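Long-range contact in ribonuclease VapC (Haemophilus influenzae, PDB 6NKL), which probably acts as the toxin of a toxin-antitoxin pair, a magnesium-dependent ribonuclease of the PIN-domain family that cleaves RNA: residues Trp84-Ile95 with Lys119-Leu127. Sequence-based numbering, arbitrary orientation.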
ATOM      1  N   TRP B  84      -1.941   3.557  12.729  1.00 29.51           N
ATOM      2  CA  TRP B  84      -2.300   2.206  13.122  1.00 33.20           C
ATOM      3  C   TRP B  84      -1.118   1.261  13.009  1.00 31.53           C
ATOM      4  O   TRP B  84      -0.985   0.349  13.828  1.00 34.93           O
ATOM      5  CB  TRP B  84      -3.508   1.725  12.287  1.00 36.61           C
ATOM      6  CG  TRP B  84      -4.752   2.350  12.822  1.00 31.80           C
ATOM      7  CD1 TRP B  84      -5.507   3.332  12.252  1.00 33.65           C
ATOM      8  CD2 TRP B  84      -5.349   2.064  14.081  1.00 31.06           C
ATOM      9  NE1 TRP B  84      -6.552   3.666  13.077  1.00 38.15           N
ATOM     10  CE2 TRP B  84      -6.471   2.907  14.216  1.00 38.88           C
ATOM     11  CE3 TRP B  84      -5.039   1.183  15.110  1.00 31.29           C
ATOM     12  CZ2 TRP B  84      -7.295   2.888  15.348  1.00 40.99           C
ATOM     13  CZ3 TRP B  84      -5.858   1.156  16.240  1.00 32.81           C
ATOM     14  CH2 TRP B  84      -6.969   2.013  16.355  1.00 33.47           C
ATOM     15  N   ALA B  85      -0.233   1.474  12.043  1.00 32.55           N
ATOM     16  CA  ALA B  85       1.026   0.729  12.039  1.00 36.74           C
ATOM     17  C   ALA B  85       1.792   0.926  13.346  1.00 40.59           C
ATOM     18  O   ALA B  85       2.404  -0.010  13.870  1.00 38.98           O
ATOM     19  CB  ALA B  85       1.908   1.171  10.876  1.00 30.33           C
ATOM     20  N   ASN B  86       1.787   2.137  13.878  1.00 36.48           N
ATOM     21  CA  ASN B  86       2.493   2.380  15.139  1.00 41.73           C
ATOM     22  C   ASN B  86       1.809   1.648  16.289  1.00 44.70           C
ATOM     23  O   ASN B  86       2.440   0.866  17.011  1.00 42.47           O
ATOM     24  CB  ASN B  86       2.552   3.874  15.405  1.00 35.83           C
ATOM     25  CG  ASN B  86       3.180   4.197  16.732  1.00 50.41           C
ATOM     26  OD1 ASN B  86       2.548   4.790  17.621  1.00 42.24           O
ATOM     27  ND2 ASN B  86       4.433   3.815  16.880  1.00 43.83           N
ATOM     28  N   THR B  87       0.495   1.853  16.441  1.00 43.93           N
ATOM     29  CA  THR B  87      -0.256   1.148  17.476  1.00 38.00           C
ATOM     30  C   THR B  87      -0.094  -0.359  17.348  1.00 38.25           C
ATOM     31  O   THR B  87       0.164  -1.048  18.340  1.00 47.39           O
ATOM     32  CB  THR B  87      -1.733   1.543  17.415  1.00 41.53           C
ATOM     33  OG1 THR B  87      -1.890   2.933  17.741  1.00 38.79           O
ATOM     34  CG2 THR B  87      -2.550   0.733  18.383  1.00 45.86           C
ATOM     35  N   LEU B  88      -0.194  -0.893  16.135  1.00 37.36           N
ATOM     36  CA  LEU B  88      -0.176  -2.336  15.984  1.00 39.97           C
ATOM     37  C   LEU B  88       1.208  -2.940  16.153  1.00 41.87           C
ATOM     38  O   LEU B  88       1.318  -4.168  16.239  1.00 40.98           O
ATOM     39  CB  LEU B  88      -0.755  -2.719  14.617  1.00 41.69           C
ATOM     40  CG  LEU B  88      -2.242  -2.400  14.405  1.00 40.42           C
ATOM     41  CD1 LEU B  88      -2.662  -2.617  12.963  1.00 44.86           C
ATOM     42  CD2 LEU B  88      -3.111  -3.244  15.290  1.00 44.48           C
ATOM     43  N   LYS B  89       2.257  -2.117  16.212  1.00 46.14           N
ATOM     44  CA  LYS B  89       3.606  -2.642  16.385  1.00 38.92           C
ATOM     45  C   LYS B  89       3.766  -3.301  17.742  1.00 40.29           C
ATOM     46  O   LYS B  89       4.487  -4.293  17.876  1.00 44.75           O
ATOM     47  CB  LYS B  89       4.624  -1.512  16.228  1.00 45.67           C
ATOM     48  N   LYS B  90       3.101  -2.765  18.755  1.00 45.66           N
ATOM     49  CA  LYS B  90       3.162  -3.328  20.096  1.00 46.99           C
ATOM     50  C   LYS B  90       2.443  -4.664  20.211  1.00 50.31           C
ATOM     51  O   LYS B  90       2.776  -5.453  21.105  1.00 51.56           O
ATOM     52  CB  LYS B  90       2.553  -2.322  21.077  1.00 60.17           C
ATOM     53  N   GLN B  91       1.498  -4.954  19.313  1.00 47.22           N
ATOM     54  CA  GLN B  91       0.570  -6.062  19.485  1.00 45.61           C
ATOM     55  C   GLN B  91       1.000  -7.309  18.739  1.00 47.43           C
ATOM     56  O   GLN B  91       0.217  -8.261  18.631  1.00 50.02           O
ATOM     57  CB  GLN B  91      -0.824  -5.646  19.040  1.00 42.51           C
ATOM     58  CG  GLN B  91      -1.423  -4.504  19.830  1.00 43.95           C
ATOM     59  CD  GLN B  91      -2.796  -4.092  19.290  1.00 45.19           C
ATOM     60  OE1 GLN B  91      -3.468  -4.862  18.587  1.00 45.39           O
ATOM     61  NE2 GLN B  91      -3.222  -2.886  19.627  1.00 42.41           N
ATOM     62  N   GLY B  92       2.217  -7.321  18.203  1.00 54.10           N
ATOM     63  CA  GLY B  92       2.752  -8.517  17.574  1.00 56.22           C
ATOM     64  C   GLY B  92       2.260  -8.821  16.168  1.00 57.63           C
ATOM     65  O   GLY B  92       1.912  -9.972  15.876  1.00 56.73           O
ATOM     66  N   ARG B  93       2.256  -7.822  15.284  1.00 55.32           N
ATOM     67  CA  ARG B  93       1.750  -7.927  13.916  1.00 54.23           C
ATOM     68  C   ARG B  93       0.470  -8.773  13.835  1.00 44.70           C
ATOM     69  O   ARG B  93       0.441  -9.794  13.145  1.00 52.34           O
ATOM     70  CB  ARG B  93       2.816  -8.467  12.965  1.00 61.45           C
ATOM     71  CG  ARG B  93       3.780  -9.483  13.552  1.00 67.93           C
ATOM     72  CD  ARG B  93       4.854  -9.864  12.533  1.00 70.03           C
ATOM     73  NE  ARG B  93       6.155  -9.225  12.757  1.00 56.65           N
ATOM     74  N   PRO B  94      -0.593  -8.373  14.537  1.00 37.85           N
ATOM     75  CA  PRO B  94      -1.862  -9.119  14.421  1.00 44.65           C
ATOM     76  C   PRO B  94      -2.574  -8.947  13.088  1.00 43.18           C
ATOM     77  O   PRO B  94      -3.525  -9.695  12.844  1.00 45.34           O
ATOM     78  CB  PRO B  94      -2.714  -8.551  15.560  1.00 39.86           C
ATOM     79  CG  PRO B  94      -2.182  -7.178  15.769  1.00 45.25           C
ATOM     80  CD  PRO B  94      -0.682  -7.292  15.529  1.00 44.82           C
ATOM     81  N   ILE B  95      -2.169  -8.001  12.232  1.00 35.05           N
ATOM     82  CA  ILE B  95      -2.852  -7.744  10.965  1.00 41.41           C
ATOM     83  C   ILE B  95      -1.834  -7.786   9.832  1.00 41.93           C
ATOM     84  O   ILE B  95      -0.795  -7.127   9.911  1.00 33.49           O
ATOM     85  CB  ILE B  95      -3.581  -6.390  11.004  1.00 37.49           C
ATOM     86  CG1 ILE B  95      -4.601  -6.429  12.140  1.00 42.62           C
ATOM     87  CG2 ILE B  95      -4.248  -6.110   9.666  1.00 42.57           C
ATOM     88  CD1 ILE B  95      -5.407  -5.179  12.315  1.00 36.84           C
ATOM     89  N   LYS B 119     -11.195 -11.385  11.990  1.00 36.71           N
ATOM     90  CA  LYS B 119     -11.563 -10.783  13.265  1.00 32.86           C
ATOM     91  C   LYS B 119     -10.508  -9.792  13.755  1.00 33.86           C
ATOM     92  O   LYS B 119     -10.835  -8.896  14.545  1.00 39.73           O
ATOM     93  CB  LYS B 119     -11.803 -11.896  14.300  1.00 46.76           C
ATOM     94  CG  LYS B 119     -13.277 -12.251  14.521  1.00 43.79           C
ATOM     95  N   GLU B 120      -9.264  -9.929  13.281  1.00 33.61           N
ATOM     96  CA  GLU B 120      -8.199  -8.987  13.609  1.00 34.40           C
ATOM     97  C   GLU B 120      -8.633  -7.544  13.468  1.00 33.18           C
ATOM     98  O   GLU B 120      -8.134  -6.669  14.189  1.00 38.20           O
ATOM     99  CB  GLU B 120      -6.992  -9.169  12.693  1.00 38.79           C
ATOM    100  CG  GLU B 120      -6.388 -10.487  12.635  1.00 48.48           C
ATOM    101  CD  GLU B 120      -7.022 -11.294  11.576  1.00 44.02           C
ATOM    102  OE1 GLU B 120      -8.154 -11.725  11.835  1.00 40.92           O
ATOM    103  OE2 GLU B 120      -6.409 -11.446  10.492  1.00 49.04           O
ATOM    104  N   PHE B 121      -9.470  -7.251  12.463  1.00 35.56           N
ATOM    105  CA  PHE B 121      -9.831  -5.863  12.185  1.00 34.37           C
ATOM    106  C   PHE B 121     -10.461  -5.176  13.381  1.00 30.77           C
ATOM    107  O   PHE B 121     -10.508  -3.938  13.418  1.00 35.47           O
ATOM    108  CB  PHE B 121     -10.791  -5.780  10.984  1.00 37.73           C
ATOM    109  CG  PHE B 121     -10.109  -5.900   9.625  1.00 33.15           C
ATOM    110  CD1 PHE B 121      -8.861  -5.312   9.381  1.00 38.70           C
ATOM    111  CD2 PHE B 121     -10.728  -6.579   8.601  1.00 33.07           C
ATOM    112  CE1 PHE B 121      -8.257  -5.423   8.126  1.00 34.54           C
ATOM    113  CE2 PHE B 121     -10.144  -6.679   7.355  1.00 34.81           C
ATOM    114  CZ  PHE B 121      -8.907  -6.099   7.118  1.00 41.19           C
ATOM    115  N   GLN B 122     -10.938  -5.931  14.372  1.00 35.38           N
ATOM    116  CA  GLN B 122     -11.494  -5.276  15.558  1.00 39.11           C
ATOM    117  C   GLN B 122     -10.448  -4.465  16.314  1.00 34.15           C
ATOM    118  O   GLN B 122     -10.824  -3.575  17.081  1.00 35.76           O
ATOM    119  CB  GLN B 122     -12.123  -6.303  16.509  1.00 41.44           C
ATOM    120  CG  GLN B 122     -11.137  -7.254  17.129  1.00 48.34           C
ATOM    121  CD  GLN B 122     -11.784  -8.456  17.812  1.00 58.78           C
ATOM    122  OE1 GLN B 122     -13.009  -8.621  17.796  1.00 60.30           O
ATOM    123  NE2 GLN B 122     -10.949  -9.311  18.403  1.00 56.90           N
ATOM    124  N   ARG B 123      -9.149  -4.737  16.107  1.00 31.36           N
ATOM    125  CA  ARG B 123      -8.095  -3.952  16.764  1.00 39.91           C
ATOM    126  C   ARG B 123      -7.985  -2.538  16.198  1.00 40.48           C
ATOM    127  O   ARG B 123      -7.405  -1.650  16.842  1.00 30.93           O
ATOM    128  CB  ARG B 123      -6.743  -4.653  16.621  1.00 36.05           C
ATOM    129  CG  ARG B 123      -6.758  -6.096  17.097  1.00 32.39           C
ATOM    130  CD  ARG B 123      -5.508  -6.825  16.697  1.00 39.58           C
ATOM    131  NE  ARG B 123      -5.396  -8.140  17.329  1.00 45.04           N
ATOM    132  CZ  ARG B 123      -4.660  -8.398  18.418  1.00 41.30           C
ATOM    133  NH1 ARG B 123      -3.960  -7.440  18.996  1.00 37.10           N
ATOM    134  NH2 ARG B 123      -4.598  -9.631  18.914  1.00 40.09           N
ATOM    135  N   ILE B 124      -8.518  -2.312  15.001  1.00 34.59           N
ATOM    136  CA  ILE B 124      -8.558  -0.979  14.418  1.00 28.18           C
ATOM    137  C   ILE B 124      -9.910  -0.397  14.827  1.00 36.33           C
ATOM    138  O   ILE B 124     -10.930  -0.531  14.137  1.00 34.47           O
ATOM    139  CB  ILE B 124      -8.358  -1.015  12.914  1.00 34.93           C
ATOM    140  CG1 ILE B 124      -7.093  -1.804  12.573  1.00 37.63           C
ATOM    141  CG2 ILE B 124      -8.227   0.363  12.388  1.00 26.92           C
ATOM    142  CD1 ILE B 124      -6.966  -2.071  11.094  1.00 37.39           C
ATOM    143  N   THR B 125      -9.910   0.282  15.963  1.00 37.13           N
ATOM    144  CA  THR B 125     -11.156   0.537  16.672  1.00 37.58           C
ATOM    145  C   THR B 125     -12.042   1.557  15.987  1.00 33.90           C
ATOM    146  O   THR B 125     -13.242   1.589  16.281  1.00 39.13           O
ATOM    147  CB  THR B 125     -10.828   0.991  18.086  1.00 41.24           C
ATOM    148  OG1 THR B 125     -10.014   2.164  18.020  1.00 39.58           O
ATOM    149  CG2 THR B 125     -10.044  -0.100  18.820  1.00 36.89           C
ATOM    150  N   ASP B 126     -11.506   2.387  15.087  1.00 30.59           N
ATOM    151  CA  ASP B 126     -12.344   3.314  14.329  1.00 40.66           C
ATOM    152  C   ASP B 126     -12.721   2.806  12.934  1.00 39.18           C
ATOM    153  O   ASP B 126     -13.333   3.547  12.150  1.00 36.22           O
ATOM    154  CB  ASP B 126     -11.682   4.693  14.242  1.00 42.49           C
ATOM    155  CG  ASP B 126     -10.422   4.713  13.424  1.00 49.76           C
ATOM    156  OD1 ASP B 126     -10.140   5.795  12.830  1.00 55.92           O
ATOM    157  OD2 ASP B 126      -9.703   3.689  13.393  1.00 46.69           O
ATOM    158  N   LEU B 127     -12.414   1.553  12.622  1.00 37.88           N
ATOM    159  CA  LEU B 127     -12.792   0.972  11.344  1.00 34.04           C
ATOM    160  C   LEU B 127     -14.240   0.526  11.396  1.00 30.44           C
ATOM    161  O   LEU B 127     -14.633  -0.206  12.304  1.00 32.48           O
ATOM    162  CB  LEU B 127     -11.891  -0.219  11.022  1.00 27.18           C
ATOM    163  CG  LEU B 127     -12.249  -1.016   9.782  1.00 26.99           C
ATOM    164  CD1 LEU B 127     -12.151  -0.123   8.586  1.00 29.71           C
ATOM    165  CD2 LEU B 127     -11.308  -2.186   9.661  1.00 31.49           C
TER
HETATM  166  O   HOH W   1      -7.591   6.283  12.020  1.00 35.64           O
HETATM  167  O   HOH W   2      -5.873  -1.967  19.098  1.00 39.03           O
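The amide of Gln91 is tied to Arg123 directly by OE1 and through water by NE2. OE1 accepts a hydrogen bond of 2.7 Å from Arg123 NH1; the oxygen lies almost in the guanidinium plane, while the donor is tilted 35° from the plane of the amide. NE2 gives a hydrogen to a water that in turn donates to Arg123 O, so an amide, acceptor and donor at once, suits this place. Arg123 reaches across with its chain extended from CG to NE. Pro94 CB lies over one guanidinium face, offset toward its rim and 3.2 Å from Arg123 NE; the rigid proline ring offers that flat cation an apolar surface.

Deeper in, Trp84 presents a broad face to Ile124 CG2, which sits 3.6 Å from the centroid of the five-membered ring and 12° off the normal, a CH-pi contact. The indole's far end reaches the backbone, with Trp84 CH2 3.4 Å from Thr125 N. Trp84 NE1 donates to a second water, which donates to the carboxylate oxygen OD1 of Asp126. Branched and apolar, Ile95 and Ile124 pack together, their CD1 atoms 3.7 Å apart; Ile124 also touches Ala103 of helix 97-109, and the Ile95 side chain is about 4 Å from that of Asp99, a predicted magnesium ligand.

The end of helix 75-89 and its following loop thus join the 3-10 segment 119-123 and the type I turn leading to strand 128-131: buried Trp84, Ile95 and Ile124 supply apolar packing, while exposed Arg123 is held at the margin by one direct bond and a water bridge.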